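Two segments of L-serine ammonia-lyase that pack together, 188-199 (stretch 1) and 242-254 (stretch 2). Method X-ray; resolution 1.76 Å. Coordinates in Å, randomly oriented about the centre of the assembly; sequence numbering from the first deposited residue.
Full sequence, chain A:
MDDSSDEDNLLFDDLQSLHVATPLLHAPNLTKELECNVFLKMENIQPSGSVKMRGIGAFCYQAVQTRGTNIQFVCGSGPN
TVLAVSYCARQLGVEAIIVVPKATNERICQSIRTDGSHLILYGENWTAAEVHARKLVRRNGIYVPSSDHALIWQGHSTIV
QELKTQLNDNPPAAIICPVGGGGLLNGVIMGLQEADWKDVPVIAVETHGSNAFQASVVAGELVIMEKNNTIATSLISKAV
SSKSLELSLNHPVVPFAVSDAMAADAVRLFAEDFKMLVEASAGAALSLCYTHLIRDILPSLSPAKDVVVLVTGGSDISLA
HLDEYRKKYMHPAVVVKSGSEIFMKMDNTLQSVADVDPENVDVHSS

Stretch 1 (188-199) VIMGLQEADWKD
Stretch 2 (242-254) SKSLELSLNHPVV

Contact between residues 188-199 and 242-254 of L-serine ammonia-lyase, built round H251, I189 and L247. Stretch 1 continues a helix through E194; stretch 2 is helical from S242 through at least L247, then enters a strand at V253-V254. The two helix axes run in broadly the same direction, at 40° to each other, and approach to 10.9 Å. No direct hydrogen bond joins the stretches, which bury 517 Å² between them, so packing and one bridging water make the contact.

H251 covers the most surface. Its backbone is extended (phi/psi -145/147), its CA-to-CB bond points toward stretch 1, and chi1 is t (-178°) with chi2 at 96°. The imidazole thereby reaches the end of the first helix and the turn beyond it. L192 CD1 lies 3.7 Å from H251 NE2, while W197 O, near the ring plane at the edge, is 3.9 Å from H251 CE1. K198 O comes within 3.4 Å of both H251 CE1 and H251 ND1, but the angle at ND1 is too poor for a hydrogen bond. Instead the O atom of water 1 is hydrogen-bonded to H251 ND1 at 2.7 Å and accepts a hydrogen bond from Q193 NE2 at 2.7 Å. Q193 (chi1 m, chi2 t, chi3 -12°) is thus linked to the ring through water. H251 NE2 is hydrogen-bonded just outside the stretches.

The CA-to-CB bond of I189 (m, t) points toward stretch 2, and the side chain packs against both the helix and the strand of that stretch: I189 CD1 lies 3.9 Å from L247 CB and 3.7 Å from V253 CG2, and I189 CG2 lies 3.8 Å from H251 CB. L247, also m, t and with its CA-to-CB bond toward stretch 1, extends this apolar patch to M190, with L247 CD1 4.2 Å from M190 CG. The CA-to-CB bond of M190 points away from stretch 2, but the end of the side chain comes nearer, placing M190 CE 4.1 Å from K243 NZ. The same K243 NZ makes a long salt bridge of 3.7 Å to E246 OE1.

Beyond the first helix, a Schellman motif ends the helix and the chain turns back: D196 has positive phi (57/49), W197 N bonds to L192 O at 2.8 Å, and D196 N to Q193 O at 3.2 Å. The following backbone draws alongside stretch 2, with CA-CA distances of 6.7 Å for both K198-H251 and D199-P252. Here carbonyls meet the proline ring: K198 O is 3.5 Å from P252 CD, and D199 O is 3.8 Å from P252 CG.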

# COMPACT_ATOMS: atom_id res chain seq x y z
N VAL A 188 6.97 -5.35 6.01
CA VAL A 188 6.26 -6.28 6.88
C VAL A 188 7.14 -7.49 7.25
O VAL A 188 7.34 -7.80 8.44
CB VAL A 188 4.90 -6.69 6.27
CG1 VAL A 188 4.23 -7.78 7.09
CG2 VAL A 188 3.98 -5.46 6.22
N ILE A 189 7.71 -8.12 6.24
CA ILE A 189 8.56 -9.28 6.49
C ILE A 189 9.77 -8.90 7.36
O ILE A 189 10.09 -9.59 8.34
CB ILE A 189 9.01 -9.93 5.19
CG1 ILE A 189 7.82 -10.53 4.44
CG2 ILE A 189 10.06 -11.01 5.47
CD1 ILE A 189 8.14 -10.84 3.00
N MET A 190 10.42 -7.79 7.03
CA MET A 190 11.56 -7.32 7.82
C MET A 190 11.19 -6.98 9.26
O MET A 190 11.91 -7.35 10.19
CB MET A 190 12.27 -6.15 7.13
CG MET A 190 13.04 -6.58 5.90
SD MET A 190 13.58 -5.21 4.84
CE MET A 190 15.22 -5.81 4.47
N GLY A 191 10.06 -6.29 9.44
CA GLY A 191 9.50 -6.05 10.77
C GLY A 191 9.22 -7.31 11.56
O GLY A 191 9.49 -7.37 12.77
N LEU A 192 8.69 -8.33 10.88
CA LEU A 192 8.37 -9.61 11.53
C LEU A 192 9.63 -10.33 12.01
O LEU A 192 9.66 -10.90 13.10
CB LEU A 192 7.54 -10.51 10.60
CG LEU A 192 6.09 -10.09 10.33
CD1 LEU A 192 5.48 -10.99 9.27
CD2 LEU A 192 5.24 -10.13 11.59
N GLN A 193 10.68 -10.29 11.20
CA GLN A 193 11.97 -10.85 11.62
C GLN A 193 12.57 -10.10 12.82
O GLN A 193 13.04 -10.73 13.77
CB GLN A 193 12.94 -10.94 10.44
CG GLN A 193 12.42 -11.88 9.35
CD GLN A 193 13.29 -11.92 8.10
OE1 GLN A 193 14.19 -11.10 7.92
NE2 GLN A 193 13.01 -12.88 7.22
N GLU A 194 12.50 -8.77 12.80
CA GLU A 194 12.95 -7.95 13.94
C GLU A 194 12.15 -8.18 15.22
O GLU A 194 12.71 -8.10 16.32
CB GLU A 194 12.96 -6.46 13.57
N ALA A 195 10.85 -8.46 15.09
CA ALA A 195 9.95 -8.71 16.23
C ALA A 195 10.03 -10.15 16.77
O ALA A 195 9.34 -10.49 17.74
CB ALA A 195 8.51 -8.41 15.82
N ASP A 196 10.86 -10.97 16.13
CA ASP A 196 10.93 -12.42 16.35
C ASP A 196 9.59 -13.11 16.13
O ASP A 196 9.12 -13.90 16.95
CB ASP A 196 11.54 -12.77 17.72
CG ASP A 196 12.00 -14.22 17.81
OD1 ASP A 196 12.57 -14.74 16.82
OD2 ASP A 196 11.80 -14.84 18.87
N TRP A 197 8.97 -12.77 15.01
CA TRP A 197 7.70 -13.34 14.58
C TRP A 197 7.92 -13.94 13.24
O TRP A 197 7.13 -13.74 12.30
CB TRP A 197 6.65 -12.24 14.49
CG TRP A 197 6.02 -11.90 15.81
CD1 TRP A 197 6.42 -12.30 17.08
CD2 TRP A 197 4.85 -11.05 16.03
NE1 TRP A 197 5.60 -11.77 18.04
CE2 TRP A 197 4.64 -11.01 17.48
CE3 TRP A 197 3.99 -10.34 15.20
CZ2 TRP A 197 3.61 -10.29 18.05
CZ3 TRP A 197 2.95 -9.61 15.79
CH2 TRP A 197 2.76 -9.59 17.18
N LYS A 198 9.00 -14.71 13.16
CA LYS A 198 9.52 -15.25 11.91
C LYS A 198 8.61 -16.30 11.29
O LYS A 198 8.77 -16.63 10.11
CB LYS A 198 10.91 -15.84 12.13
CG LYS A 198 11.93 -14.86 12.69
CD LYS A 198 13.06 -15.61 13.38
CE LYS A 198 14.10 -16.14 12.40
NZ LYS A 198 15.26 -15.21 12.29
N ASP A 199 7.66 -16.80 12.07
CA ASP A 199 6.75 -17.85 11.63
C ASP A 199 5.36 -17.37 11.21
O ASP A 199 4.57 -18.15 10.70
CB ASP A 199 6.62 -18.93 12.73
CG ASP A 199 7.98 -19.52 13.11
OD1 ASP A 199 8.75 -19.87 12.20
OD2 ASP A 199 8.27 -19.62 14.33
N SER A 242 13.31 -6.82 -6.42
CA SER A 242 14.14 -8.03 -6.26
C SER A 242 14.23 -8.48 -4.79
O SER A 242 14.38 -9.68 -4.49
CB SER A 242 15.54 -7.78 -6.81
OG SER A 242 16.18 -6.81 -6.01
N LYS A 243 14.15 -7.52 -3.86
CA LYS A 243 14.14 -7.84 -2.43
C LYS A 243 12.92 -8.68 -2.05
O LYS A 243 13.03 -9.52 -1.17
CB LYS A 243 14.20 -6.55 -1.60
CG LYS A 243 14.14 -6.73 -0.07
CD LYS A 243 15.27 -7.58 0.50
CE LYS A 243 16.63 -6.92 0.39
NZ LYS A 243 17.54 -7.44 1.45
N SER A 244 11.78 -8.45 -2.70
CA SER A 244 10.53 -9.15 -2.37
C SER A 244 10.67 -10.65 -2.62
O SER A 244 10.28 -11.47 -1.79
CB SER A 244 9.35 -8.61 -3.18
OG SER A 244 9.11 -7.26 -2.82
N LEU A 245 11.22 -10.97 -3.78
CA LEU A 245 11.46 -12.36 -4.20
C LEU A 245 12.46 -13.05 -3.26
O LEU A 245 12.27 -14.20 -2.86
CB LEU A 245 11.95 -12.37 -5.65
CG LEU A 245 11.98 -13.71 -6.41
CD1 LEU A 245 10.58 -14.31 -6.53
CD2 LEU A 245 12.58 -13.53 -7.80
N GLU A 246 13.52 -12.32 -2.92
CA GLU A 246 14.54 -12.80 -1.99
C GLU A 246 13.95 -13.11 -0.60
O GLU A 246 14.19 -14.20 -0.06
CB GLU A 246 15.67 -11.76 -1.90
CG GLU A 246 16.64 -11.89 -0.74
CD GLU A 246 17.85 -10.99 -0.87
OE1 GLU A 246 17.72 -9.85 -1.39
OE2 GLU A 246 18.95 -11.41 -0.45
N LEU A 247 13.18 -12.18 -0.04
CA LEU A 247 12.54 -12.41 1.27
C LEU A 247 11.51 -13.53 1.21
O LEU A 247 11.29 -14.23 2.20
CB LEU A 247 11.88 -11.11 1.79
CG LEU A 247 12.83 -9.97 2.14
CD1 LEU A 247 12.07 -8.65 2.32
CD2 LEU A 247 13.65 -10.27 3.39
N SER A 248 10.88 -13.72 0.06
CA SER A 248 9.85 -14.74 -0.09
C SER A 248 10.43 -16.16 0.04
O SER A 248 9.70 -17.09 0.37
CB SER A 248 9.08 -14.58 -1.42
OG SER A 248 9.74 -15.18 -2.52
N LEU A 249 11.73 -16.30 -0.18
CA LEU A 249 12.40 -17.61 -0.02
C LEU A 249 12.69 -17.96 1.44
O LEU A 249 12.81 -19.13 1.78
CB LEU A 249 13.71 -17.68 -0.83
CG LEU A 249 13.76 -17.38 -2.34
CD1 LEU A 249 15.21 -17.30 -2.80
CD2 LEU A 249 12.97 -18.40 -3.16
N ASN A 250 12.80 -16.94 2.30
CA ASN A 250 13.23 -17.13 3.70
C ASN A 250 12.17 -16.85 4.77
O ASN A 250 12.47 -16.88 5.97
CB ASN A 250 14.46 -16.26 3.97
CG ASN A 250 15.56 -16.50 2.96
OD1 ASN A 250 16.06 -17.62 2.83
ND2 ASN A 250 15.94 -15.45 2.23
N HIS A 251 10.94 -16.58 4.35
CA HIS A 251 9.84 -16.31 5.26
C HIS A 251 8.60 -16.89 4.65
O HIS A 251 8.49 -16.93 3.43
CB HIS A 251 9.70 -14.79 5.49
CG HIS A 251 8.61 -14.43 6.48
ND1 HIS A 251 8.86 -14.20 7.80
CD2 HIS A 251 7.23 -14.29 6.31
CE1 HIS A 251 7.69 -13.94 8.43
NE2 HIS A 251 6.70 -14.00 7.52
N PRO A 252 7.65 -17.37 5.48
CA PRO A 252 6.40 -17.92 4.94
C PRO A 252 5.53 -16.84 4.30
O PRO A 252 4.97 -15.98 5.00
CB PRO A 252 5.70 -18.51 6.17
CG PRO A 252 6.32 -17.83 7.34
CD PRO A 252 7.75 -17.58 6.93
N VAL A 253 5.44 -16.86 2.98
CA VAL A 253 4.63 -15.89 2.25
C VAL A 253 3.71 -16.66 1.31
O VAL A 253 4.15 -17.58 0.61
CB VAL A 253 5.47 -14.87 1.45
CG1 VAL A 253 4.58 -13.97 0.59
CG2 VAL A 253 6.33 -14.02 2.38
N VAL A 254 2.43 -16.31 1.32
CA VAL A 254 1.46 -16.96 0.43
C VAL A 254 0.99 -15.92 -0.60
O VAL A 254 0.26 -15.00 -0.22
CB VAL A 254 0.25 -17.51 1.21
CG1 VAL A 254 -0.77 -18.16 0.27
CG2 VAL A 254 0.70 -18.50 2.28
O HOH W 1 11.43 -14.63 8.63